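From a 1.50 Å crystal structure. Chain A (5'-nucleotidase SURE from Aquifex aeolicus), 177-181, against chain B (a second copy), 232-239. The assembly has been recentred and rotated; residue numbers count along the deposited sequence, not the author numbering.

Chain A 177-181: VTRQG
Chain B, residues 232-239: HLDLTNYK

Small contacts between protein subunits often rest on a few well-aimed hydrogen bonds, with one acceptor held by a network inside its own chain, and two copies of the nucleotidase SurE from Aquifex aeolicus illustrate the principle. The chain A segment is extended, with phi/psi of -133/160 at Thr178(A), -96/161 at Arg179(A) and -65/123 at Gln180(A). Chain B bends: Leu233(B) at -79/-44 and Leu235(B) at -83/-9 flank Asp234(B) at -86/119, before Thr236(B) opens to -65/132, Asn237(B) lies at -88/83 and Tyr238(B) takes helical angles, -60/-38. The nearest CA atoms are those of Arg179(A) and Thr236(B), 5.6 Å apart, and the paths run in roughly opposite senses.

Two hydrogen bonds join the segments, both through Gln180(A). Its backbone N donates to OG1 of Thr236(B) at 2.9 Å, with an N-H...O angle of 161°. Its side chain, t at chi1 and chi2 with chi3 at 33°, reaches toward chain B so that OE1 accepts from N of Leu235(B), also at 2.9 Å and nearly linear at 173°. Glutamine suits this buried site because its extended arm delivers a carbonyl to a backbone amide, while NE2 is satisfied elsewhere in the structure.

Thr236(B), chi1 m, is held by Asp234(B), chi1 t: OD1 of the aspartate accepts from Thr236(B) OG1 at 2.7 Å and from Thr236(B) N at 2.9 Å. The hydroxyl thus donates within its own chain while accepting across the interface, a dual role that suits threonine. The other carboxylate oxygen, Asp234(B) OD2, accepts from Tyr238(B) OH at 2.6 Å, anchoring the phenol (chi1 m, chi2 -78°).

Arg179(A), partly exposed, with chi1 p, chi2 and chi3 t and chi4 -86°, packs its CD 3.4 Å from Tyr238(B) OH, its CA-to-CB bond pointing toward chain B although the guanidinium leads away. Together the segments bury 264 Å², with Gln180(A) contributing most.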

ATOM      1  N   VAL A 177     -12.701 -27.228  23.038  1.00 13.25           N
ATOM      2  CA  VAL A 177     -13.645 -26.734  22.039  1.00 13.19           C
ATOM      3  C   VAL A 177     -14.285 -25.462  22.620  1.00 14.46           C
ATOM      4  O   VAL A 177     -14.778 -25.471  23.748  1.00 16.42           O
ATOM      5  CB  VAL A 177     -14.708 -27.785  21.705  1.00 13.69           C
ATOM      6  CG1 VAL A 177     -15.831 -27.196  20.805  1.00 14.40           C
ATOM      7  CG2 VAL A 177     -14.045 -29.025  21.099  1.00 15.20           C
ATOM      8  N   THR A 178     -14.268 -24.377  21.845  1.00 12.84           N
ATOM      9  CA  THR A 178     -14.617 -23.044  22.325  1.00 12.93           C
ATOM     10  C   THR A 178     -15.584 -22.351  21.326  1.00 12.57           C
ATOM     11  O   THR A 178     -15.711 -22.760  20.163  1.00 13.26           O
ATOM     12  CB  THR A 178     -13.361 -22.163  22.435  1.00 12.83           C
ATOM     13  OG1 THR A 178     -12.740 -22.086  21.159  1.00 13.55           O
ATOM     14  CG2 THR A 178     -12.368 -22.715  23.493  1.00 14.01           C
ATOM     15  N   ARG A 179     -16.290 -21.340  21.832  1.00 12.33           N
ATOM     16  CA  ARG A 179     -17.000 -20.401  20.970  1.00 12.81           C
ATOM     17  C   ARG A 179     -16.176 -19.148  20.702  1.00 13.03           C
ATOM     18  O   ARG A 179     -15.282 -18.797  21.458  1.00 14.37           O
ATOM     19  CB  ARG A 179     -18.358 -20.007  21.594  1.00 13.24           C
ATOM     20  CG  ARG A 179     -18.300 -19.201  22.876  1.00 15.37           C
ATOM     21  CD  ARG A 179     -19.680 -18.814  23.365  1.00 17.01           C
ATOM     22  NE  ARG A 179     -19.598 -17.933  24.540  1.00 20.35           N
ATOM     23  CZ  ARG A 179     -19.488 -18.336  25.775  1.00 22.85           C
ATOM     24  NH1 ARG A 179     -19.394 -19.628  26.036  1.00 24.62           N
ATOM     25  NH2 ARG A 179     -19.436 -17.411  26.761  1.00 24.72           N
ATOM     26  N   GLN A 180     -16.543 -18.429  19.641  1.00 12.94           N
ATOM     27  CA  GLN A 180     -15.964 -17.133  19.348  1.00 13.44           C
ATOM     28  C   GLN A 180     -16.359 -16.164  20.478  1.00 14.55           C
ATOM     29  O   GLN A 180     -17.530 -15.938  20.719  1.00 15.71           O
ATOM     30  CB  GLN A 180     -16.542 -16.599  18.027  1.00 14.25           C
ATOM     31  CG  GLN A 180     -16.006 -15.235  17.586  1.00 15.15           C
ATOM     32  CD  GLN A 180     -16.744 -14.723  16.386  1.00 15.65           C
ATOM     33  OE1 GLN A 180     -17.922 -14.984  16.229  1.00 18.89           O
ATOM     34  NE2 GLN A 180     -16.056 -13.965  15.551  1.00 18.33           N
ATOM     35  N   GLY A 181     -15.384 -15.554  21.130  1.00 15.78           N
ATOM     36  CA  GLY A 181     -15.658 -14.589  22.178  1.00 18.46           C
ATOM     37  C   GLY A 181     -15.957 -13.226  21.574  1.00 20.47           C
ATOM     38  O   GLY A 181     -15.903 -13.025  20.376  1.00 20.17           O
TER
ATOM     39  N   HIS B 232     -25.347 -13.671  10.560  1.00 11.95           N
ATOM     40  CA  HIS B 232     -24.912 -13.881  11.924  1.00 13.00           C
ATOM     41  C   HIS B 232     -23.793 -12.944  12.285  1.00 12.18           C
ATOM     42  O   HIS B 232     -22.847 -12.792  11.529  1.00 13.38           O
ATOM     43  CB  HIS B 232     -24.311 -15.286  12.077  1.00 13.53           C
ATOM     44  CG  HIS B 232     -25.293 -16.390  12.190  1.00 15.16           C
ATOM     45  ND1 HIS B 232     -26.069 -16.593  13.316  1.00 17.00           N
ATOM     46  CD2 HIS B 232     -25.529 -17.442  11.363  1.00 19.36           C
ATOM     47  CE1 HIS B 232     -26.798 -17.690  13.135  1.00 19.20           C
ATOM     48  NE2 HIS B 232     -26.477 -18.223  11.963  1.00 20.56           N
ATOM     49  N   LEU B 233     -23.836 -12.377  13.495  1.00 12.77           N
ATOM     50  CA  LEU B 233     -22.678 -11.758  14.069  1.00 14.48           C
ATOM     51  C   LEU B 233     -21.733 -12.817  14.651  1.00 14.35           C
ATOM     52  O   LEU B 233     -20.535 -12.763  14.446  1.00 17.20           O
ATOM     53  CB  LEU B 233     -23.061 -10.733  15.142  1.00 16.19           C
ATOM     54  CG  LEU B 233     -21.805 -10.056  15.744  1.00 20.00           C
ATOM     55  CD1 LEU B 233     -20.904  -9.328  14.699  1.00 23.43           C
ATOM     56  CD2 LEU B 233     -22.188  -9.156  16.893  1.00 21.56           C
ATOM     57  N   ASP B 234     -22.309 -13.782  15.348  1.00 13.05           N
ATOM     58  CA  ASP B 234     -21.534 -14.848  15.990  1.00 12.54           C
ATOM     59  C   ASP B 234     -21.312 -15.944  14.957  1.00 12.49           C
ATOM     60  O   ASP B 234     -22.264 -16.532  14.457  1.00 13.08           O
ATOM     61  CB  ASP B 234     -22.324 -15.353  17.204  1.00 13.41           C
ATOM     62  CG  ASP B 234     -21.569 -16.371  18.084  1.00 14.29           C
ATOM     63  OD1 ASP B 234     -20.567 -16.980  17.604  1.00 14.96           O
ATOM     64  OD2 ASP B 234     -22.070 -16.548  19.248  1.00 15.89           O
ATOM     65  N   LEU B 235     -20.045 -16.205  14.654  1.00 13.09           N
ATOM     66  CA  LEU B 235     -19.659 -17.171  13.633  1.00 14.12           C
ATOM     67  C   LEU B 235     -19.649 -18.620  14.155  1.00 12.43           C
ATOM     68  O   LEU B 235     -19.434 -19.559  13.385  1.00 13.05           O
ATOM     69  CB  LEU B 235     -18.235 -16.836  13.092  1.00 15.38           C
ATOM     70  CG  LEU B 235     -17.951 -15.434  12.587  1.00 20.11           C
ATOM     71  CD1 LEU B 235     -16.476 -15.283  12.148  1.00 23.26           C
ATOM     72  CD2 LEU B 235     -18.917 -15.151  11.470  1.00 24.33           C
ATOM     73  N   THR B 236     -19.803 -18.801  15.465  1.00 11.86           N
ATOM     74  CA  THR B 236     -19.632 -20.141  16.060  1.00 11.01           C
ATOM     75  C   THR B 236     -20.724 -21.091  15.548  1.00 11.79           C
ATOM     76  O   THR B 236     -21.919 -20.771  15.561  1.00 12.47           O
ATOM     77  CB  THR B 236     -19.740 -20.089  17.587  1.00 10.77           C
ATOM     78  OG1 THR B 236     -18.927 -19.041  18.100  1.00 12.24           O
ATOM     79  CG2 THR B 236     -19.441 -21.440  18.248  1.00 10.86           C
ATOM     80  N   ASN B 237     -20.316 -22.271  15.110  1.00 11.45           N
ATOM     81  CA  ASN B 237     -21.265 -23.325  14.781  1.00 12.30           C
ATOM     82  C   ASN B 237     -21.586 -24.151  16.032  1.00 13.09           C
ATOM     83  O   ASN B 237     -20.961 -25.185  16.307  1.00 15.16           O
ATOM     84  CB  ASN B 237     -20.758 -24.191  13.608  1.00 13.03           C
ATOM     85  CG  ASN B 237     -21.851 -25.077  13.051  1.00 15.78           C
ATOM     86  OD1 ASN B 237     -22.868 -25.334  13.741  1.00 18.08           O
ATOM     87  ND2 ASN B 237     -21.639 -25.598  11.839  1.00 17.93           N
ATOM     88  N   TYR B 238     -22.526 -23.644  16.831  1.00 13.87           N
ATOM     89  CA  TYR B 238     -22.828 -24.306  18.109  1.00 15.26           C
ATOM     90  C   TYR B 238     -23.307 -25.754  17.991  1.00 16.45           C
ATOM     91  O   TYR B 238     -22.961 -26.617  18.810  1.00 17.91           O
ATOM     92  CB  TYR B 238     -23.900 -23.480  18.847  1.00 16.16           C
ATOM     93  CG  TYR B 238     -23.359 -22.179  19.352  1.00 13.25           C
ATOM     94  CD1 TYR B 238     -22.580 -22.136  20.500  1.00 14.37           C
ATOM     95  CD2 TYR B 238     -23.608 -20.977  18.683  1.00 14.84           C
ATOM     96  CE1 TYR B 238     -22.049 -20.951  20.964  1.00 13.39           C
ATOM     97  CE2 TYR B 238     -23.081 -19.792  19.144  1.00 13.51           C
ATOM     98  CZ  TYR B 238     -22.293 -19.775  20.278  1.00 13.29           C
ATOM     99  OH  TYR B 238     -21.752 -18.614  20.712  1.00 15.70           O
ATOM    100  N   LYS B 239     -24.111 -26.014  16.971  1.00 15.46           N
ATOM    101  CA  LYS B 239     -24.713 -27.328  16.807  1.00 17.83           C
ATOM    102  C   LYS B 239     -23.662 -28.442  16.769  1.00 17.47           C
ATOM    103  O   LYS B 239     -23.851 -29.533  17.358  1.00 19.46           O
ATOM    104  CB  LYS B 239     -25.548 -27.357  15.509  1.00 18.76           C
ATOM    105  CG  LYS B 239     -26.028 -28.774  15.132  1.00 22.70           C
ATOM    106  CD  LYS B 239     -26.496 -28.899  13.687  0.50 23.64           C
ATOM    107  CE  LYS B 239     -26.657 -30.384  13.341  0.50 24.42           C
ATOM    108  NZ  LYS B 239     -25.355 -31.104  13.412  0.50 27.15           N
TER